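Local coordinates for protein chitinase A (Cycas revoluta, PDB 4MNK) that probably hydrolyses the beta-1,4 linkages of chitin as a plant class V chitinase of glycosyl hydrolase family 18, at residues 33-47 / 73-86. Residues are numbered along the deposited sequence; the frame is centred on the assembly and turned at random. Where two conformers were deposited one is given.
Sequences YAFAELNAPTFEVRV and ISIGGGGSEVRDNF
The ends of strands 30-36 and 70-77 pair in parallel, their short segments inclined at 53°, through three backbone hydrogen bonds: Ser74 N to Tyr33 O, Ala36 N to Ser74 O and Gly76 N to Ala36 O. They are neighbouring staves of the family 18 TIM barrel, linked by a beta-alpha-beta crossover through helix 52-63. The register slips: Tyr33 pairs with Ile73 but Ala36 with Ile75, three steps against two, and the cis peptide bond between Ala34 and Phe35 lies within this slip. Phe35 touches the bound sugar. Chi1 of -65° places its CG beside the backbone N, and chi2 of -84° turns one ring face to Gly77, whose CA stands 3.6 Å from the centroid of the Phe35 ring in a CH-pi contact. Glycine allows this approach, and the backbone angles of Gly76 and Gly77 themselves call for it. The other face rests on Ala34 CB. At the ring edge, Ser74 OG lies in plane, 3.3 Å from Phe35 CD1, while its hydrogen bond goes to Asp116. On the strand face carrying Tyr33, small Ala36 leaves room for branched Ile73 and Ile75, crossed at about right angles by Val47 and Val45, which also touch helix 93-110. Leu38 divides its methyls: CD1 packs on Ile75 CG2 and Gly76 CA, while CD2 packs on Asn85 CB of helix 80-90 and sits over the Phe86 ring, 3.7 Å from its centroid.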
ATOM      1  N   TYR A  33      -4.514   8.911   4.280  1.00  5.73           N
ATOM      2  CA  TYR A  33      -4.996   8.590   5.617  1.00  5.96           C
ATOM      3  C   TYR A  33      -5.613   7.194   5.562  1.00  5.98           C
ATOM      4  O   TYR A  33      -6.535   6.954   4.782  1.00  6.03           O
ATOM      5  CB  TYR A  33      -6.045   9.622   6.034  1.00  6.28           C
ATOM      6  CG  TYR A  33      -6.593   9.483   7.437  1.00  6.67           C
ATOM      7  CD1 TYR A  33      -6.214  10.376   8.435  1.00  7.76           C
ATOM      8  CD2 TYR A  33      -7.512   8.483   7.763  1.00  7.88           C
ATOM      9  CE1 TYR A  33      -6.716  10.270   9.722  1.00  8.92           C
ATOM     10  CE2 TYR A  33      -8.019   8.368   9.059  1.00  8.72           C
ATOM     11  CZ  TYR A  33      -7.614   9.270  10.028  1.00  8.89           C
ATOM     12  OH  TYR A  33      -8.108   9.178  11.314  1.00 11.15           O
ATOM     13  N   ALA A  34      -5.108   6.283   6.390  1.00  6.06           N
ATOM     14  CA  ALA A  34      -5.584   4.895   6.431  1.00  6.31           C
ATOM     15  C   ALA A  34      -6.083   4.561   7.843  1.00  6.32           C
ATOM     16  O   ALA A  34      -5.301   4.644   8.785  1.00  6.47           O
ATOM     17  CB  ALA A  34      -4.453   3.948   6.027  1.00  6.54           C
ATOM     18  N   PHE A  35      -7.354   4.189   8.038  1.00  6.64           N
ATOM     19  CA  PHE A  35      -8.378   3.983   7.017  1.00  6.87           C
ATOM     20  C   PHE A  35      -9.720   4.500   7.529  1.00  7.21           C
ATOM     21  O   PHE A  35      -9.994   4.476   8.736  1.00  7.56           O
ATOM     22  CB  PHE A  35      -8.582   2.486   6.744  1.00  7.02           C
ATOM     23  CG  PHE A  35      -7.392   1.787   6.154  1.00  6.82           C
ATOM     24  CD1 PHE A  35      -7.156   1.823   4.785  1.00  6.98           C
ATOM     25  CD2 PHE A  35      -6.531   1.050   6.965  1.00  7.52           C
ATOM     26  CE1 PHE A  35      -6.059   1.165   4.230  1.00  7.33           C
ATOM     27  CE2 PHE A  35      -5.437   0.381   6.422  1.00  7.76           C
ATOM     28  CZ  PHE A  35      -5.197   0.441   5.054  1.00  7.29           C
ATOM     29  N   ALA A  36     -10.573   4.932   6.606  1.00  7.20           N
ATOM     30  CA  ALA A  36     -11.992   5.075   6.902  1.00  7.48           C
ATOM     31  C   ALA A  36     -12.612   3.677   6.884  1.00  7.82           C
ATOM     32  O   ALA A  36     -12.120   2.780   6.186  1.00  7.83           O
ATOM     33  CB  ALA A  36     -12.656   5.968   5.880  1.00  7.54           C
ATOM     34  N   GLU A  37     -13.686   3.500   7.648  0.50  8.04           N
ATOM     35  CA  GLU A  37     -14.359   2.207   7.759  0.50  8.39           C
ATOM     36  C   GLU A  37     -15.639   2.168   6.924  0.50  8.25           C
ATOM     37  O   GLU A  37     -16.255   3.205   6.664  0.50  8.09           O
ATOM     38  CB  GLU A  37     -14.655   1.876   9.226  0.50  8.84           C
ATOM     39  CG  GLU A  37     -15.678   2.785   9.878  0.50  9.79           C
ATOM     40  CD  GLU A  37     -15.840   2.516  11.363  0.50 10.80           C
ATOM     41  OE1 GLU A  37     -16.975   2.631  11.866  0.50 11.34           O
ATOM     42  OE2 GLU A  37     -14.833   2.186  12.026  0.50 11.27           O
ATOM     43  N   LEU A  38     -16.023   0.964   6.502  1.00  8.20           N
ATOM     44  CA  LEU A  38     -17.206   0.773   5.660  1.00  8.44           C
ATOM     45  C   LEU A  38     -18.511   0.988   6.417  1.00  8.50           C
ATOM     46  O   LEU A  38     -19.499   1.428   5.832  1.00  8.44           O
ATOM     47  CB  LEU A  38     -17.184  -0.611   5.005  1.00  8.76           C
ATOM     48  CG  LEU A  38     -16.333  -0.743   3.735  1.00  9.92           C
ATOM     49  CD1 LEU A  38     -14.837  -0.739   4.036  1.00 11.71           C
ATOM     50  CD2 LEU A  38     -16.709  -1.995   2.960  1.00 11.06           C
ATOM     51  N   ASN A  39     -18.502   0.683   7.715  1.00  8.65           N
ATOM     52  CA  ASN A  39     -19.661   0.904   8.587  1.00  9.29           C
ATOM     53  C   ASN A  39     -20.918   0.161   8.112  1.00  9.73           C
ATOM     54  O   ASN A  39     -21.974   0.763   7.890  1.00  9.59           O
ATOM     55  CB  ASN A  39     -19.917   2.414   8.765  1.00  9.21           C
ATOM     56  CG  ASN A  39     -20.990   2.723   9.801  1.00  9.27           C
ATOM     57  OD1 ASN A  39     -21.227   1.948  10.730  1.00  9.70           O
ATOM     58  ND2 ASN A  39     -21.643   3.868   9.643  1.00 10.02           N
ATOM     59  N   ALA A  40     -20.785  -1.154   7.943  1.00 10.48           N
ATOM     60  CA  ALA A  40     -21.933  -2.032   7.722  1.00 11.16           C
ATOM     61  C   ALA A  40     -22.864  -1.950   8.938  1.00 11.68           C
ATOM     62  O   ALA A  40     -22.384  -1.758  10.056  1.00 11.85           O
ATOM     63  CB  ALA A  40     -21.463  -3.461   7.510  1.00 11.40           C
ATOM     64  N   PRO A  41     -24.192  -2.102   8.735  1.00 11.99           N
ATOM     65  CA  PRO A  41     -24.909  -2.403   7.492  1.00 12.03           C
ATOM     66  C   PRO A  41     -25.380  -1.191   6.676  1.00 11.92           C
ATOM     67  O   PRO A  41     -25.830  -1.364   5.542  1.00 11.89           O
ATOM     68  CB  PRO A  41     -26.121  -3.192   7.991  1.00 12.22           C
ATOM     69  CG  PRO A  41     -26.420  -2.583   9.316  1.00 12.44           C
ATOM     70  CD  PRO A  41     -25.100  -2.137   9.898  1.00 12.24           C
ATOM     71  N   THR A  42     -25.289   0.016   7.234  1.00 11.62           N
ATOM     72  CA  THR A  42     -25.750   1.210   6.516  1.00 11.66           C
ATOM     73  C   THR A  42     -24.785   1.604   5.403  1.00 11.27           C
ATOM     74  O   THR A  42     -25.190   2.211   4.409  1.00 11.50           O
ATOM     75  CB  THR A  42     -25.954   2.433   7.442  1.00 11.73           C
ATOM     76  OG1 THR A  42     -24.692   2.856   7.977  1.00 11.66           O
ATOM     77  CG2 THR A  42     -26.928   2.120   8.577  1.00 12.41           C
ATOM     78  N   PHE A  43     -23.510   1.258   5.583  1.00 10.78           N
ATOM     79  CA  PHE A  43     -22.437   1.646   4.659  1.00 10.34           C
ATOM     80  C   PHE A  43     -22.356   3.155   4.456  1.00 10.29           C
ATOM     81  O   PHE A  43     -22.019   3.645   3.374  1.00 10.49           O
ATOM     82  CB  PHE A  43     -22.516   0.867   3.337  1.00 10.42           C
ATOM     83  CG  PHE A  43     -22.264  -0.600   3.503  1.00 10.30           C
ATOM     84  CD1 PHE A  43     -23.317  -1.510   3.486  1.00 10.86           C
ATOM     85  CD2 PHE A  43     -20.971  -1.071   3.713  1.00 10.71           C
ATOM     86  CE1 PHE A  43     -23.081  -2.870   3.658  1.00 11.18           C
ATOM     87  CE2 PHE A  43     -20.725  -2.425   3.886  1.00 11.29           C
ATOM     88  CZ  PHE A  43     -21.783  -3.329   3.857  1.00 11.66           C
ATOM     89  N   GLU A  44     -22.679   3.879   5.525  1.00 10.22           N
ATOM     90  CA  GLU A  44     -22.387   5.298   5.616  1.00 10.51           C
ATOM     91  C   GLU A  44     -20.936   5.392   6.068  1.00  9.82           C
ATOM     92  O   GLU A  44     -20.627   5.335   7.264  1.00  9.60           O
ATOM     93  CB  GLU A  44     -23.339   6.001   6.591  1.00 11.16           C
ATOM     94  CG  GLU A  44     -24.831   5.795   6.298  1.00 14.15           C
ATOM     95  CD  GLU A  44     -25.315   6.483   5.031  1.00 16.61           C
ATOM     96  OE1 GLU A  44     -24.705   7.491   4.614  1.00 17.60           O
ATOM     97  OE2 GLU A  44     -26.325   6.017   4.459  1.00 18.41           O
ATOM     98  N   VAL A  45     -20.048   5.494   5.083  1.00  9.54           N
ATOM     99  CA  VAL A  45     -18.603   5.468   5.299  1.00  9.43           C
ATOM    100  C   VAL A  45     -18.176   6.599   6.234  1.00  9.53           C
ATOM    101  O   VAL A  45     -18.691   7.713   6.151  1.00  9.83           O
ATOM    102  CB  VAL A  45     -17.847   5.528   3.947  1.00  9.46           C
ATOM    103  CG1 VAL A  45     -16.337   5.582   4.144  1.00  9.69           C
ATOM    104  CG2 VAL A  45     -18.212   4.327   3.099  1.00  9.59           C
ATOM    105  N   ARG A  46     -17.248   6.291   7.136  1.00  9.48           N
ATOM    106  CA  ARG A  46     -16.828   7.227   8.177  1.00  9.91           C
ATOM    107  C   ARG A  46     -15.433   6.868   8.684  1.00 10.28           C
ATOM    108  O   ARG A  46     -14.991   5.730   8.545  1.00 10.08           O
ATOM    109  CB  ARG A  46     -17.820   7.174   9.346  1.00 10.00           C
ATOM    110  CG  ARG A  46     -17.876   5.818  10.036  1.00 10.15           C
ATOM    111  CD  ARG A  46     -18.895   5.779  11.150  1.00 11.62           C
ATOM    112  NE  ARG A  46     -18.760   4.555  11.933  1.00 12.82           N
ATOM    113  CZ  ARG A  46     -19.575   4.197  12.921  1.00 13.98           C
ATOM    114  NH1 ARG A  46     -19.357   3.064  13.574  1.00 14.67           N
ATOM    115  NH2 ARG A  46     -20.601   4.967  13.259  1.00 14.76           N
ATOM    116  N   VAL A  47     -14.738   7.825   9.294  1.00 11.02           N
ATOM    117  CA  VAL A  47     -13.557   7.450  10.068  1.00 11.86           C
ATOM    118  C   VAL A  47     -14.050   6.838  11.379  1.00 11.86           C
ATOM    119  O   VAL A  47     -15.160   7.161  11.825  1.00 11.90           O
ATOM    120  CB  VAL A  47     -12.569   8.619  10.317  1.00 12.18           C
ATOM    121  CG1 VAL A  47     -11.938   9.065   9.011  1.00 12.39           C
ATOM    122  CG2 VAL A  47     -13.246   9.783  11.023  1.00 12.62           C
ATOM    123  N   ILE A  73      -8.081   9.828   1.285  1.00  5.13           N
ATOM    124  CA  ILE A  73      -8.494   8.979   2.392  1.00  5.74           C
ATOM    125  C   ILE A  73      -8.814   7.584   1.858  1.00  5.42           C
ATOM    126  O   ILE A  73      -9.576   7.429   0.900  1.00  5.63           O
ATOM    127  CB  ILE A  73      -9.646   9.613   3.226  1.00  6.20           C
ATOM    128  CG1 ILE A  73     -10.001   8.730   4.429  1.00  6.91           C
ATOM    129  CG2 ILE A  73     -10.859   9.946   2.354  1.00  6.59           C
ATOM    130  CD1 ILE A  73     -10.731   9.465   5.538  1.00  8.36           C
ATOM    131  N   SER A  74      -8.174   6.581   2.453  1.00  5.69           N
ATOM    132  CA  SER A  74      -8.342   5.194   2.038  1.00  5.89           C
ATOM    133  C   SER A  74      -9.428   4.513   2.859  1.00  5.96           C
ATOM    134  O   SER A  74      -9.462   4.628   4.087  1.00  6.21           O
ATOM    135  CB  SER A  74      -7.016   4.436   2.154  1.00  6.11           C
ATOM    136  OG  SER A  74      -7.143   3.102   1.697  1.00  6.71           O
ATOM    137  N   ILE A  75     -10.311   3.804   2.162  1.00  6.16           N
ATOM    138  CA  ILE A  75     -11.446   3.128   2.772  1.00  6.59           C
ATOM    139  C   ILE A  75     -11.200   1.625   2.758  1.00  6.65           C
ATOM    140  O   ILE A  75     -10.928   1.039   1.705  1.00  6.66           O
ATOM    141  CB  ILE A  75     -12.750   3.437   1.999  1.00  6.82           C
ATOM    142  CG1 ILE A  75     -13.025   4.946   1.994  1.00  7.35           C
ATOM    143  CG2 ILE A  75     -13.930   2.654   2.585  1.00  7.23           C
ATOM    144  CD1 ILE A  75     -13.981   5.399   0.898  1.00  9.10           C
ATOM    145  N   GLY A  76     -11.288   1.013   3.935  1.00  6.97           N
ATOM    146  CA  GLY A  76     -11.166  -0.430   4.063  1.00  7.75           C
ATOM    147  C   GLY A  76      -9.905  -0.847   4.783  1.00  8.36           C
ATOM    148  O   GLY A  76      -9.729  -0.553   5.965  1.00  8.33           O
ATOM    149  N   GLY A  77      -9.025  -1.529   4.059  1.00  8.98           N
ATOM    150  CA  GLY A  77      -7.802  -2.076   4.630  1.00 10.26           C
ATOM    151  C   GLY A  77      -7.713  -3.565   4.389  1.00 11.16           C
ATOM    152  O   GLY A  77      -8.643  -4.177   3.858  1.00 11.31           O
ATOM    153  N   GLY A  78      -6.582  -4.150   4.766  1.00 12.15           N
ATOM    154  CA  GLY A  78      -6.409  -5.591   4.677  1.00 13.48           C
ATOM    155  C   GLY A  78      -7.171  -6.266   5.798  1.00 14.36           C
ATOM    156  O   GLY A  78      -7.600  -5.615   6.753  1.00 15.01           O
ATOM    157  N   GLY A  79      -7.347  -7.574   5.686  1.00 15.08           N
ATOM    158  CA  GLY A  79      -8.018  -8.316   6.739  1.00 15.50           C
ATOM    159  C   GLY A  79      -9.418  -8.747   6.372  1.00 15.60           C
ATOM    160  O   GLY A  79     -10.075  -8.144   5.509  1.00 16.01           O
ATOM    161  N   SER A  80      -9.873  -9.784   7.066  1.00 15.50           N
ATOM    162  CA  SER A  80     -11.095 -10.499   6.728  1.00 15.11           C
ATOM    163  C   SER A  80     -12.368  -9.678   6.904  1.00 14.42           C
ATOM    164  O   SER A  80     -13.271  -9.773   6.078  1.00 14.38           O
ATOM    165  CB  SER A  80     -11.185 -11.800   7.531  1.00 15.53           C
ATOM    166  OG  SER A  80     -11.254 -11.539   8.923  1.00 16.29           O
ATOM    167  N   GLU A  81     -12.436  -8.884   7.971  1.00 13.57           N
ATOM    168  CA  GLU A  81     -13.627  -8.085   8.269  1.00 12.78           C
ATOM    169  C   GLU A  81     -13.950  -7.089   7.154  1.00 11.87           C
ATOM    170  O   GLU A  81     -15.110  -6.948   6.751  1.00 11.70           O
ATOM    171  CB  GLU A  81     -13.475  -7.371   9.604  1.00 13.17           C
ATOM    172  N   VAL A  82     -12.920  -6.408   6.654  1.00 10.93           N
ATOM    173  CA  VAL A  82     -13.077  -5.465   5.546  1.00 10.26           C
ATOM    174  C   VAL A  82     -13.526  -6.192   4.278  1.00 10.10           C
ATOM    175  O   VAL A  82     -14.466  -5.758   3.611  1.00  9.58           O
ATOM    176  CB  VAL A  82     -11.779  -4.657   5.282  1.00 10.08           C
ATOM    177  CG1 VAL A  82     -11.892  -3.856   3.988  1.00  9.82           C
ATOM    178  CG2 VAL A  82     -11.471  -3.728   6.457  1.00 10.39           C
ATOM    179  N   ARG A  83     -12.858  -7.297   3.958  1.00 10.12           N
ATOM    180  CA  ARG A  83     -13.200  -8.093   2.782  1.00 10.45           C
ATOM    181  C   ARG A  83     -14.660  -8.560   2.836  1.00 10.16           C
ATOM    182  O   ARG A  83     -15.382  -8.468   1.841  1.00  9.87           O
ATOM    183  CB  ARG A  83     -12.245  -9.282   2.647  1.00 11.06           C
ATOM    184  CG  ARG A  83     -12.433 -10.112   1.382  1.00 13.06           C
ATOM    185  CD  ARG A  83     -11.787 -11.479   1.531  1.00 16.18           C
ATOM    186  NE  ARG A  83     -12.319 -12.195   2.690  1.00 18.52           N
ATOM    187  CZ  ARG A  83     -11.718 -13.217   3.292  1.00 20.03           C
ATOM    188  NH1 ARG A  83     -10.546 -13.667   2.858  1.00 21.06           N
ATOM    189  NH2 ARG A  83     -12.292 -13.790   4.341  1.00 20.64           N
ATOM    190  N   ASP A  84     -15.087  -9.042   4.003  1.00  9.78           N
ATOM    191  CA  ASP A  84     -16.471  -9.476   4.217  1.00  9.88           C
ATOM    192  C   ASP A  84     -17.452  -8.334   3.977  1.00  9.34           C
ATOM    193  O   ASP A  84     -18.493  -8.522   3.343  1.00  9.17           O
ATOM    194  CB  ASP A  84     -16.670 -10.006   5.642  1.00 10.34           C
ATOM    195  CG  ASP A  84     -15.888 -11.282   5.924  1.00 11.29           C
ATOM    196  OD1 ASP A  84     -15.380 -11.922   4.980  1.00 12.21           O
ATOM    197  OD2 ASP A  84     -15.782 -11.637   7.115  1.00 13.24           O
ATOM    198  N   ASN A  85     -17.112  -7.152   4.491  1.00  8.97           N
ATOM    199  CA  ASN A  85     -17.953  -5.974   4.339  1.00  8.79           C
ATOM    200  C   ASN A  85     -18.073  -5.505   2.891  1.00  8.12           C
ATOM    201  O   ASN A  85     -19.170  -5.180   2.447  1.00  7.46           O
ATOM    202  CB  ASN A  85     -17.483  -4.847   5.261  1.00  9.38           C
ATOM    203  CG  ASN A  85     -17.896  -5.065   6.702  1.00 10.81           C
ATOM    204  OD1 ASN A  85     -18.773  -5.879   6.992  1.00 12.88           O
ATOM    205  ND2 ASN A  85     -17.268  -4.335   7.615  1.00 12.14           N
ATOM    206  N   PHE A  86     -16.961  -5.484   2.156  1.00  7.64           N
ATOM    207  CA  PHE A  86     -17.006  -5.166   0.726  1.00  7.46           C
ATOM    208  C   PHE A  86     -17.871  -6.165  -0.042  1.00  7.39           C
ATOM    209  O   PHE A  86     -18.652  -5.778  -0.911  1.00  7.45           O
ATOM    210  CB  PHE A  86     -15.606  -5.122   0.109  1.00  7.45           C
ATOM    211  CG  PHE A  86     -14.972  -3.754   0.108  1.00  7.20           C
ATOM    212  CD1 PHE A  86     -13.819  -3.516   0.846  1.00  7.86           C
ATOM    213  CD2 PHE A  86     -15.511  -2.713  -0.648  1.00  7.66           C
ATOM    214  CE1 PHE A  86     -13.216  -2.262   0.839  1.00  7.91           C
ATOM    215  CE2 PHE A  86     -14.918  -1.456  -0.655  1.00  7.79           C
ATOM    216  CZ  PHE A  86     -13.766  -1.232   0.090  1.00  7.65           C
TER
HETATM  217  O   HOH W   1     -11.644  -0.114   7.953  1.00 12.72           O